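Local coordinates for protein transmembrane beta-barrels (Synthetic construct, PDB 6X9Z) that is a computationally designed eight-stranded beta-barrel, intended to fold in and span a lipid membrane, with no natural biological function assigned to it, at residues L36-V40 with P68-A72; L49-G55 with G73-D79. One frame throughout, in Å; residues are numbered along the deposited sequence.

Interaction 1 (L36-V40 with P68-A72); sequences LFLDV and PYVKA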
loop_
_atom_site.group_PDB
_atom_site.type_symbol
_atom_site.label_atom_id
_atom_site.label_comp_id
_atom_site.label_asym_id
_atom_site.label_seq_id
_atom_site.Cartn_x
_atom_site.Cartn_y
_atom_site.Cartn_z
ATOM N N LEU A 36 4.471 -13.157 3.377
ATOM C CA LEU A 36 3.461 -12.329 4.022
ATOM C C LEU A 36 4.069 -11.020 4.512
ATOM O O LEU A 36 5.268 -10.929 4.783
ATOM C CB LEU A 36 2.807 -13.065 5.196
ATOM C CG LEU A 36 2.121 -14.388 4.843
ATOM C CD1 LEU A 36 1.449 -15.005 6.060
ATOM C CD2 LEU A 36 1.126 -14.191 3.712
ATOM N N PHE A 37 3.225 -9.998 4.616
ATOM C CA PHE A 37 3.673 -8.716 5.130
ATOM C C PHE A 37 2.513 -8.022 5.826
ATOM O O PHE A 37 1.346 -8.281 5.527
ATOM C CB PHE A 37 4.249 -7.819 4.023
ATOM C CG PHE A 37 3.249 -7.417 2.968
ATOM C CD1 PHE A 37 2.591 -6.200 3.045
ATOM C CD2 PHE A 37 2.989 -8.246 1.886
ATOM C CE1 PHE A 37 1.681 -5.827 2.074
ATOM C CE2 PHE A 37 2.075 -7.878 0.916
ATOM C CZ PHE A 37 1.427 -6.666 1.007
ATOM N N LEU A 38 2.855 -7.158 6.774
ATOM C CA LEU A 38 1.897 -6.284 7.426
ATOM C C LEU A 38 1.979 -4.904 6.798
ATOM O O LEU A 38 3.023 -4.496 6.282
ATOM C CB LEU A 38 2.156 -6.202 8.932
ATOM C CG LEU A 38 2.043 -7.546 9.657
ATOM C CD1 LEU A 38 2.432 -7.425 11.126
ATOM C CD2 LEU A 38 0.637 -8.112 9.517
ATOM N N ASP A 39 0.854 -4.197 6.825
ATOM C CA ASP A 39 0.759 -2.864 6.252
ATOM C C ASP A 39 -0.000 -1.987 7.232
ATOM O O ASP A 39 -1.089 -2.353 7.682
ATOM C CB ASP A 39 0.056 -2.894 4.890
ATOM C CG ASP A 39 0.251 -1.616 4.097
ATOM O OD1 ASP A 39 0.299 -0.525 4.706
ATOM O OD2 ASP A 39 0.354 -1.698 2.855
ATOM N N VAL A 40 0.598 -0.859 7.588
ATOM C CA VAL A 40 -0.060 0.192 8.347
ATOM C C VAL A 40 0.191 1.497 7.614
ATOM O O VAL A 40 1.222 1.677 6.958
ATOM C CB VAL A 40 0.441 0.277 9.806
ATOM C CG1 VAL A 40 0.132 -1.014 10.553
ATOM C CG2 VAL A 40 1.933 0.565 9.837
ATOM N N PRO A 68 5.573 -8.065 -7.155
ATOM C CA PRO A 68 4.114 -7.955 -7.090
ATOM C C PRO A 68 3.605 -8.215 -5.680
ATOM O O PRO A 68 4.257 -8.866 -4.864
ATOM C CB PRO A 68 3.629 -9.043 -8.057
ATOM C CG PRO A 68 4.847 -9.454 -8.851
ATOM C CD PRO A 68 6.009 -9.221 -7.952
ATOM N N TYR A 69 2.408 -7.699 -5.403
ATOM C CA TYR A 69 1.778 -7.939 -4.114
ATOM C C TYR A 69 0.271 -7.796 -4.255
ATOM O O TYR A 69 -0.224 -7.058 -5.112
ATOM C CB TYR A 69 2.305 -6.983 -3.030
ATOM C CG TYR A 69 1.943 -5.531 -3.237
ATOM C CD1 TYR A 69 0.808 -4.989 -2.648
ATOM C CD2 TYR A 69 2.734 -4.699 -4.021
ATOM C CE1 TYR A 69 0.466 -3.667 -2.833
ATOM C CE2 TYR A 69 2.398 -3.368 -4.213
ATOM C CZ TYR A 69 1.262 -2.861 -3.616
ATOM O OH TYR A 69 0.922 -1.542 -3.801
ATOM N N VAL A 70 -0.446 -8.536 -3.420
ATOM C CA VAL A 70 -1.873 -8.345 -3.205
ATOM C C VAL A 70 -2.062 -8.144 -1.710
ATOM O O VAL A 70 -1.343 -8.741 -0.901
ATOM C CB VAL A 70 -2.711 -9.532 -3.736
ATOM C CG1 VAL A 70 -2.323 -10.827 -3.043
ATOM C CG2 VAL A 70 -4.213 -9.260 -3.598
ATOM N N LYS A 71 -2.981 -7.261 -1.340
ATOM C CA LYS A 71 -3.147 -6.941 0.067
ATOM C C LYS A 71 -4.601 -6.604 0.333
ATOM O O LYS A 71 -5.349 -6.223 -0.571
ATOM C CB LYS A 71 -2.242 -5.780 0.494
ATOM C CG LYS A 71 -2.697 -4.418 0.010
ATOM C CD LYS A 71 -1.749 -3.330 0.488
ATOM C CE LYS A 71 -2.282 -1.948 0.134
ATOM N NZ LYS A 71 -1.332 -0.863 0.498
ATOM N N ALA A 72 -4.994 -6.765 1.592
ATOM C CA ALA A 72 -6.321 -6.385 2.044
ATOM C C ALA A 72 -6.215 -5.916 3.485
ATOM O O ALA A 72 -5.324 -6.338 4.226
ATOM C CB ALA A 72 -7.325 -7.539 1.922
#
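F37 and D39 meet Y69 and K71 inside the barrel, in a contact between two strands that are not neighbours. An apolar contact of the F37 ring lies beside a salt bridge. The short axes of 36-40 and 68-72 come within 8.6 Å and cross at -53°, too far apart for backbone pairing. Side chains from 36-40 reach across instead, F37 also touching the V70 carbonyl. The F37 ring reaches inward with CG lying between its backbone N and carbonyl carbon (chi1 64°). Its far end then falls on the second strand: CZ of F37 is 3.8 Å from CB of K71. CE2 of F37 lies 4.1 Å from CB of Y69. The F37 side chain crosses those of Y69 and K71 at about a right angle.

Strand 49-59 separates the two in the antiparallel barrel. Inward residues F37, D39, Y69 and K71 alternate with L38, V40 and V70 on the outer surface, as suits a membrane-spanning barrel. Beyond CG the K71 chain is fully extended, which carries NZ to D39. NZ of K71 gives a salt-bridged hydrogen bond of 3.0 Å to OD2 of D39, arriving from above the carboxylate plane. The same OD2 also bonds Q29, while OD1 bonds the Y11 hydroxyl. These partners hold both oxygens of the buried carboxylate. The hydroxyl of Y69 bonds E103, farther round the barrel wall.

Interaction 2 (L49-G55 with G73-D79); sequences LNFLEVG and GFEYNTD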
loop_
_atom_site.group_PDB
_atom_site.type_symbol
_atom_site.label_atom_id
_atom_site.label_comp_id
_atom_site.label_asym_id
_atom_site.label_seq_id
_atom_site.Cartn_x
_atom_site.Cartn_y
_atom_site.Cartn_z
ATOM N N LEU A 49 -11.383 13.741 5.300
ATOM C CA LEU A 49 -11.637 12.428 5.883
ATOM C C LEU A 49 -10.273 11.759 6.060
ATOM O O LEU A 49 -9.678 11.305 5.079
ATOM C CB LEU A 49 -12.556 11.608 4.991
ATOM C CG LEU A 49 -12.893 10.179 5.419
ATOM C CD1 LEU A 49 -13.825 10.195 6.615
ATOM C CD2 LEU A 49 -13.517 9.399 4.271
ATOM N N ASN A 50 -9.780 11.745 7.294
ATOM C CA ASN A 50 -8.576 11.008 7.649
ATOM C C ASN A 50 -8.945 9.577 8.013
ATOM O O ASN A 50 -10.054 9.303 8.475
ATOM C CB ASN A 50 -7.855 11.666 8.827
ATOM C CG ASN A 50 -7.268 13.021 8.480
ATOM O OD1 ASN A 50 -6.751 13.226 7.382
ATOM N ND2 ASN A 50 -7.332 13.951 9.426
ATOM N N PHE A 51 -8.000 8.660 7.812
ATOM C CA PHE A 51 -8.260 7.269 8.149
ATOM C C PHE A 51 -6.963 6.569 8.523
ATOM O O PHE A 51 -5.903 6.843 7.956
ATOM C CB PHE A 51 -8.937 6.519 6.997
ATOM C CG PHE A 51 -8.091 6.412 5.766
ATOM C CD1 PHE A 51 -7.247 5.329 5.577
ATOM C CD2 PHE A 51 -8.141 7.392 4.792
ATOM C CE1 PHE A 51 -6.467 5.230 4.443
ATOM C CE2 PHE A 51 -7.366 7.297 3.654
ATOM C CZ PHE A 51 -6.527 6.215 3.478
ATOM N N LEU A 52 -7.073 5.654 9.480
ATOM C CA LEU A 52 -5.989 4.764 9.867
ATOM C C LEU A 52 -6.212 3.427 9.172
ATOM O O LEU A 52 -7.279 2.818 9.318
ATOM C CB LEU A 52 -5.948 4.596 11.387
ATOM C CG LEU A 52 -4.647 4.178 12.070
ATOM C CD1 LEU A 52 -4.715 4.516 13.553
ATOM C CD2 LEU A 52 -4.376 2.697 11.881
ATOM N N GLU A 53 -5.218 2.976 8.415
ATOM C CA GLU A 53 -5.319 1.754 7.631
ATOM C C GLU A 53 -4.411 0.684 8.217
ATOM O O GLU A 53 -3.238 0.948 8.502
ATOM C CB GLU A 53 -4.957 2.014 6.170
ATOM C CG GLU A 53 -4.859 0.762 5.328
ATOM C CD GLU A 53 -4.549 1.073 3.880
ATOM O OE1 GLU A 53 -5.126 2.049 3.346
ATOM O OE2 GLU A 53 -3.718 0.353 3.280
ATOM N N VAL A 54 -4.961 -0.515 8.402
ATOM C CA VAL A 54 -4.225 -1.665 8.917
ATOM C C VAL A 54 -4.622 -2.886 8.101
ATOM O O VAL A 54 -5.811 -3.113 7.851
ATOM C CB VAL A 54 -4.494 -1.906 10.417
ATOM C CG1 VAL A 54 -3.959 -3.262 10.848
ATOM C CG2 VAL A 54 -3.863 -0.806 11.254
ATOM N N GLY A 55 -3.632 -3.659 7.675
ATOM C CA GLY A 55 -3.903 -4.859 6.917
ATOM C C GLY A 55 -2.607 -5.517 6.507
ATOM O O GLY A 55 -1.549 -5.239 7.069
ATOM N N GLY A 73 -7.128 -5.032 3.869
ATOM C CA GLY A 73 -7.153 -4.529 5.226
ATOM C C GLY A 73 -8.409 -3.740 5.531
ATOM O O GLY A 73 -9.464 -3.983 4.936
ATOM N N PHE A 74 -8.304 -2.786 6.452
ATOM C CA PHE A 74 -9.438 -1.966 6.845
ATOM C C PHE A 74 -8.975 -0.533 7.054
ATOM O O PHE A 74 -7.848 -0.286 7.491
ATOM C CB PHE A 74 -10.103 -2.499 8.120
ATOM C CG PHE A 74 -10.639 -3.893 7.983
ATOM C CD1 PHE A 74 -11.923 -4.109 7.517
ATOM C CD2 PHE A 74 -9.858 -4.986 8.313
ATOM C CE1 PHE A 74 -12.421 -5.391 7.387
ATOM C CE2 PHE A 74 -10.349 -6.271 8.181
ATOM C CZ PHE A 74 -11.632 -6.471 7.719
ATOM N N GLU A 75 -9.856 0.407 6.726
ATOM C CA GLU A 75 -9.602 1.831 6.911
ATOM C C GLU A 75 -10.517 2.340 8.015
ATOM O O GLU A 75 -11.736 2.421 7.832
ATOM C CB GLU A 75 -9.819 2.602 5.611
ATOM C CG GLU A 75 -8.806 2.260 4.535
ATOM C CD GLU A 75 -9.023 3.030 3.253
ATOM O OE1 GLU A 75 -9.983 3.827 3.191
ATOM O OE2 GLU A 75 -8.231 2.838 2.307
ATOM N N TYR A 76 -9.926 2.672 9.158
ATOM C CA TYR A 76 -10.656 3.240 10.290
ATOM C C TYR A 76 -10.788 4.735 10.037
ATOM O O TYR A 76 -9.877 5.516 10.316
ATOM C CB TYR A 76 -9.931 2.948 11.600
ATOM C CG TYR A 76 -9.732 1.472 11.894
ATOM C CD1 TYR A 76 -8.805 0.714 11.184
ATOM C CD2 TYR A 76 -10.452 0.843 12.900
ATOM C CE1 TYR A 76 -8.622 -0.630 11.453
ATOM C CE2 TYR A 76 -10.275 -0.498 13.176
ATOM C CZ TYR A 76 -9.359 -1.227 12.452
ATOM O OH TYR A 76 -9.184 -2.560 12.734
ATOM N N ASN A 77 -11.940 5.134 9.497
ATOM C CA ASN A 77 -12.144 6.505 9.059
ATOM C C ASN A 77 -12.447 7.421 10.239
ATOM O O ASN A 77 -12.815 6.982 11.331
ATOM C CB ASN A 77 -13.297 6.589 8.059
ATOM C CG ASN A 77 -13.179 5.578 6.942
ATOM O OD1 ASN A 77 -13.981 4.648 6.849
ATOM N ND2 ASN A 77 -12.184 5.757 6.080
ATOM N N THR A 78 -12.311 8.723 9.995
ATOM C CA THR A 78 -12.629 9.718 11.008
ATOM C C THR A 78 -14.120 10.028 11.077
ATOM O O THR A 78 -14.518 10.915 11.841
ATOM C CB THR A 78 -11.833 11.001 10.756
ATOM O OG1 THR A 78 -12.062 11.926 11.827
ATOM C CG2 THR A 78 -12.242 11.643 9.445
ATOM N N ASP A 79 -14.945 9.329 10.298
ATOM C CA ASP A 79 -16.393 9.360 10.444
ATOM C C ASP A 79 -16.904 8.257 11.360
ATOM O O ASP A 79 -18.104 7.958 11.345
ATOM C CB ASP A 79 -17.067 9.252 9.073
ATOM C CG ASP A 79 -16.871 10.494 8.231
ATOM O OD1 ASP A 79 -16.204 11.433 8.712
ATOM O OD2 ASP A 79 -17.386 10.534 7.092
#
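F51 and E75 come together through two different first torsions. F51 tucks its ring over its own main chain, chi1 64°. CG of E75 lies beside its own N, opposite the carbonyl carbon (chi1 -67°), and the chain beyond is extended. The E75 carboxylate therefore lies over one face of the F51 ring, with the two planes 18° apart. CD of E75 is 3.6 Å from CE1 of F51, and OE1 stands over the ring centre. CB of E53 meets the same ring at its edge.

E53 and E75 run side by side and point the same way. OE1 of E53 and OE2 of E75 are 3.4 Å apart, two acceptors not hydrogen-bonded in the model. If both are ionised they repel, which could raise the pKa of one.

The backbones form an antiparallel ladder, the two strands of a beta hairpin. L52 with Y76 and V54 with F74 are hydrogen-bonded pairs. F51 with N77, E53 with E75 and G55 with G73 are non-hydrogen-bonded pairs. F51, E53, E75 and N77 thereby face the barrel interior, while L52, V54, F74 and Y76 are on the outer surface, consistent with lipid contact. The Y76 N to L52 O bond is 2.7 Å long. The L52 carbonyl oxygen also lies at the edge of the Y76 ring, 3.2 Å from CD1 of Y76. At the end away from the hairpin's own connection, the bond from T78 N to N50 O is weak. There CD1 of L49 packs 3.6 Å from CG2 of T78. At the other end the glycine CA atoms of G55 and G73 approach to 3.7 Å.

Strands 36-45 and 82-93 flank this hairpin. F51 and E53 bond through their backbones to G43 and G41, while G73 and E75 bond to T85 and K83.

Both interactions use strand 66-77: interaction 1 takes residues 68-72 and interaction 2 continues with 73-79. Their centres are 16 Å apart. Interaction 2 is a direct ladder between neighbouring strands, whereas interaction 1 spans the barrel interior over strand 49-59. That strand ties them together, since N of D39 lies 2.6 Å from O of G55, a probable hydrogen bond. NZ of K71 is 3.9 Å from OE2 of E53, a long and weak ion pair. On the outer surface, CG1 of V40 packs 4.1 Å from CG2 of V54. The paired glutamates of interaction 2 thus lie near the salt bridge of interaction 1.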